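Local coordinates for protein RNA methyltransferase, TrmH family (Porphyromonas gingivalis, PDB 2I6D) that probably binds RNA and transfers methyl groups to it, as a putative methyltransferase of the TrmH family with a knotted fold, at residues P114-T119 / S239-I244. Numbering follows the deposited sequence.
With ACY (acetic acid), chain B.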
ATOM      1  N   PRO A 114       8.447   5.699  -1.882  1.00 32.14           N
ATOM      2  CA  PRO A 114       7.094   5.926  -1.362  1.00 32.22           C
ATOM      3  C   PRO A 114       6.110   6.382  -2.432  1.00 32.43           C
ATOM      4  O   PRO A 114       4.968   5.923  -2.444  1.00 32.33           O
ATOM      5  CB  PRO A 114       7.305   7.022  -0.295  1.00 31.80           C
ATOM      6  CG  PRO A 114       8.715   6.900   0.088  1.00 32.56           C
ATOM      7  CD  PRO A 114       9.462   6.446  -1.118  1.00 31.87           C
ATOM      8  N   GLY A 115       6.548   7.279  -3.321  1.00 32.75           N
ATOM      9  CA  GLY A 115       5.712   7.723  -4.441  1.00 32.83           C
ATOM     10  C   GLY A 115       5.244   6.570  -5.302  1.00 33.23           C
ATOM     11  O   GLY A 115       4.042   6.455  -5.590  1.00 32.86           O
ATOM     12  N   ASN A 116       6.187   5.722  -5.727  1.00 32.71           N
ATOM     13  CA  ASN A 116       5.876   4.559  -6.547  1.00 32.79           C
ATOM     14  C   ASN A 116       4.907   3.615  -5.828  1.00 33.35           C
ATOM     15  O   ASN A 116       3.953   3.124  -6.449  1.00 32.35           O
ATOM     16  CB  ASN A 116       7.151   3.802  -6.964  1.00 32.27           C
ATOM     17  CG  ASN A 116       7.972   4.570  -7.991  1.00 34.47           C
ATOM     18  OD1 ASN A 116       7.448   5.427  -8.698  1.00 34.22           O
ATOM     19  ND2 ASN A 116       9.276   4.292  -8.055  1.00 34.75           N
ATOM     20  N   VAL A 117       5.124   3.389  -4.524  1.00 32.51           N
ATOM     21  CA  VAL A 117       4.274   2.439  -3.800  1.00 31.99           C
ATOM     22  C   VAL A 117       2.842   2.969  -3.719  1.00 32.01           C
ATOM     23  O   VAL A 117       1.890   2.226  -3.966  1.00 31.15           O
ATOM     24  CB  VAL A 117       4.837   2.051  -2.396  1.00 32.82           C
ATOM     25  CG1 VAL A 117       3.799   1.249  -1.587  1.00 32.08           C
ATOM     26  CG2 VAL A 117       6.153   1.227  -2.532  1.00 31.13           C
ATOM     27  N   GLY A 118       2.697   4.261  -3.415  1.00 31.66           N
ATOM     28  CA  GLY A 118       1.384   4.908  -3.393  1.00 31.20           C
ATOM     29  C   GLY A 118       0.668   4.801  -4.726  1.00 32.11           C
ATOM     30  O   GLY A 118      -0.540   4.529  -4.779  1.00 31.41           O
ATOM     31  N   THR A 119       1.392   5.099  -5.800  1.00 31.11           N
ATOM     32  CA  THR A 119       0.810   5.002  -7.134  1.00 31.37           C
ATOM     33  C   THR A 119       0.343   3.571  -7.411  1.00 30.93           C
ATOM     34  O   THR A 119      -0.728   3.368  -7.997  1.00 30.61           O
ATOM     35  CB  THR A 119       1.792   5.492  -8.206  1.00 30.46           C
ATOM     36  OG1 THR A 119       2.135   6.858  -7.917  1.00 32.67           O
ATOM     37  CG2 THR A 119       1.170   5.412  -9.603  1.00 30.45           C
ATOM     38  N   SER A 239      14.465   0.624 -18.809  1.00 40.62           N
ATOM     39  CA  SER A 239      13.299   0.094 -18.109  1.00 40.09           C
ATOM     40  C   SER A 239      12.207   1.137 -17.938  1.00 38.45           C
ATOM     41  O   SER A 239      12.493   2.329 -17.921  1.00 38.62           O
ATOM     42  CB  SER A 239      13.698  -0.462 -16.737  1.00 40.44           C
ATOM     43  OG  SER A 239      12.593  -1.102 -16.129  1.00 44.01           O
ATOM     44  N   LEU A 240      10.960   0.678 -17.820  1.00 36.83           N
ATOM     45  CA  LEU A 240       9.856   1.567 -17.489  1.00 34.98           C
ATOM     46  C   LEU A 240       9.803   1.728 -15.978  1.00 34.27           C
ATOM     47  O   LEU A 240      10.188   0.825 -15.248  1.00 32.99           O
ATOM     48  CB  LEU A 240       8.523   0.988 -17.959  1.00 35.77           C
ATOM     49  CG  LEU A 240       8.208   1.044 -19.453  1.00 35.87           C
ATOM     50  CD1 LEU A 240       6.970   0.213 -19.715  1.00 36.62           C
ATOM     51  CD2 LEU A 240       8.051   2.498 -19.917  1.00 36.56           C
ATOM     52  N   ASN A 241       9.319   2.884 -15.518  1.00 32.61           N
ATOM     53  CA  ASN A 241       9.071   3.096 -14.098  1.00 32.38           C
ATOM     54  C   ASN A 241       8.201   1.927 -13.567  1.00 31.45           C
ATOM     55  O   ASN A 241       7.330   1.434 -14.277  1.00 31.97           O
ATOM     56  CB  ASN A 241       8.382   4.457 -13.928  1.00 33.18           C
ATOM     57  CG  ASN A 241       7.846   4.669 -12.518  1.00 36.62           C
ATOM     58  OD1 ASN A 241       6.756   4.224 -12.199  1.00 38.03           O
ATOM     59  ND2 ASN A 241       8.633   5.325 -11.665  1.00 35.49           N
ATOM     60  N   VAL A 242       8.456   1.463 -12.340  1.00 29.65           N
ATOM     61  CA  VAL A 242       7.737   0.285 -11.832  1.00 29.92           C
ATOM     62  C   VAL A 242       6.215   0.496 -11.723  1.00 29.35           C
ATOM     63  O   VAL A 242       5.452  -0.426 -11.946  1.00 28.51           O
ATOM     64  CB  VAL A 242       8.330  -0.216 -10.464  1.00 29.92           C
ATOM     65  CG1 VAL A 242       8.239   0.871  -9.404  1.00 30.61           C
ATOM     66  CG2 VAL A 242       7.614  -1.500 -10.007  1.00 31.53           C
ATOM     67  N   ALA A 243       5.777   1.699 -11.360  1.00 29.31           N
ATOM     68  CA  ALA A 243       4.337   1.939 -11.234  1.00 28.64           C
ATOM     69  C   ALA A 243       3.694   1.948 -12.634  1.00 29.20           C
ATOM     70  O   ALA A 243       2.551   1.527 -12.815  1.00 29.03           O
ATOM     71  CB  ALA A 243       4.087   3.272 -10.499  1.00 29.40           C
ATOM     72  N   ILE A 244       4.409   2.502 -13.613  1.00 29.09           N
ATOM     73  CA  ILE A 244       3.942   2.490 -15.003  1.00 29.25           C
ATOM     74  C   ILE A 244       3.788   1.046 -15.486  1.00 29.49           C
ATOM     75  O   ILE A 244       2.744   0.671 -16.056  1.00 29.36           O
ATOM     76  CB  ILE A 244       4.902   3.302 -15.929  1.00 28.96           C
ATOM     77  CG1 ILE A 244       4.865   4.798 -15.568  1.00 30.34           C
ATOM     78  CG2 ILE A 244       4.628   3.042 -17.433  1.00 29.50           C
ATOM     79  CD1 ILE A 244       3.494   5.501 -15.915  1.00 34.12           C
TER
HETATM   80  C   ACY B 301      11.647   1.980  -6.872  1.00 38.64           C
HETATM   81  O   ACY B 301      10.714   2.353  -6.194  1.00 36.60           O
HETATM   82  OXT ACY B 301      11.736   2.078  -8.152  1.00 41.03           O
HETATM   83  CH3 ACY B 301      12.723   1.353  -6.052  1.00 38.75           C
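Asn116, in the first turn of helix 114-127, comes closest by backbone to Ala243, in the first turn of helix 242-255, CA atoms 5.6 Å apart. The side chains of Asn116 and Asn241 meet tip to tip: Asn241 ND2 donates to Asn116 OD1 over 3.2 Å. The N-H points almost straight at the oxygen (169°), which lies close to the amide plane of Asn241, yet the donor sits above the carbonyl plane of Asn116, and the amides are turned 71° apart. Asn241 is also the N-cap of its helix. Its CG stands anti to the backbone N (chi1 169°), and Asn241 OD1 accepts from Ile244 N at 3.2 Å, on a lone pair in the carbonyl plane, and weakly from Ala243 N. One amide thus caps its own helix with the oxygen and reaches the other with the nitrogen. Asn116 is used at both ends, its ND2 giving a nearly straight bond of 3.0 Å to atom O of a bound acetic acid, probably from the crystallisation liquor, which Asp113 N also holds. Val242 CG1 packs against the amide of Asn116, 3.8 Å from its ND2. One turn further along, Thr119 CG2 rests on Ala243 CB at 3.7 Å, a small apolar contact. Helix 114-127 follows strand 104-109, an inner strand of the parallel sheet, and helix 242-255, the last of the chain, lies in the C-terminal part expected, as in SPOUT methyltransferases, to form the knot; the contact joins their N-terminal ends, while Val117 points away and packs on Val111, Ala139 and Val141, and Pro114 packs on helix 144-148.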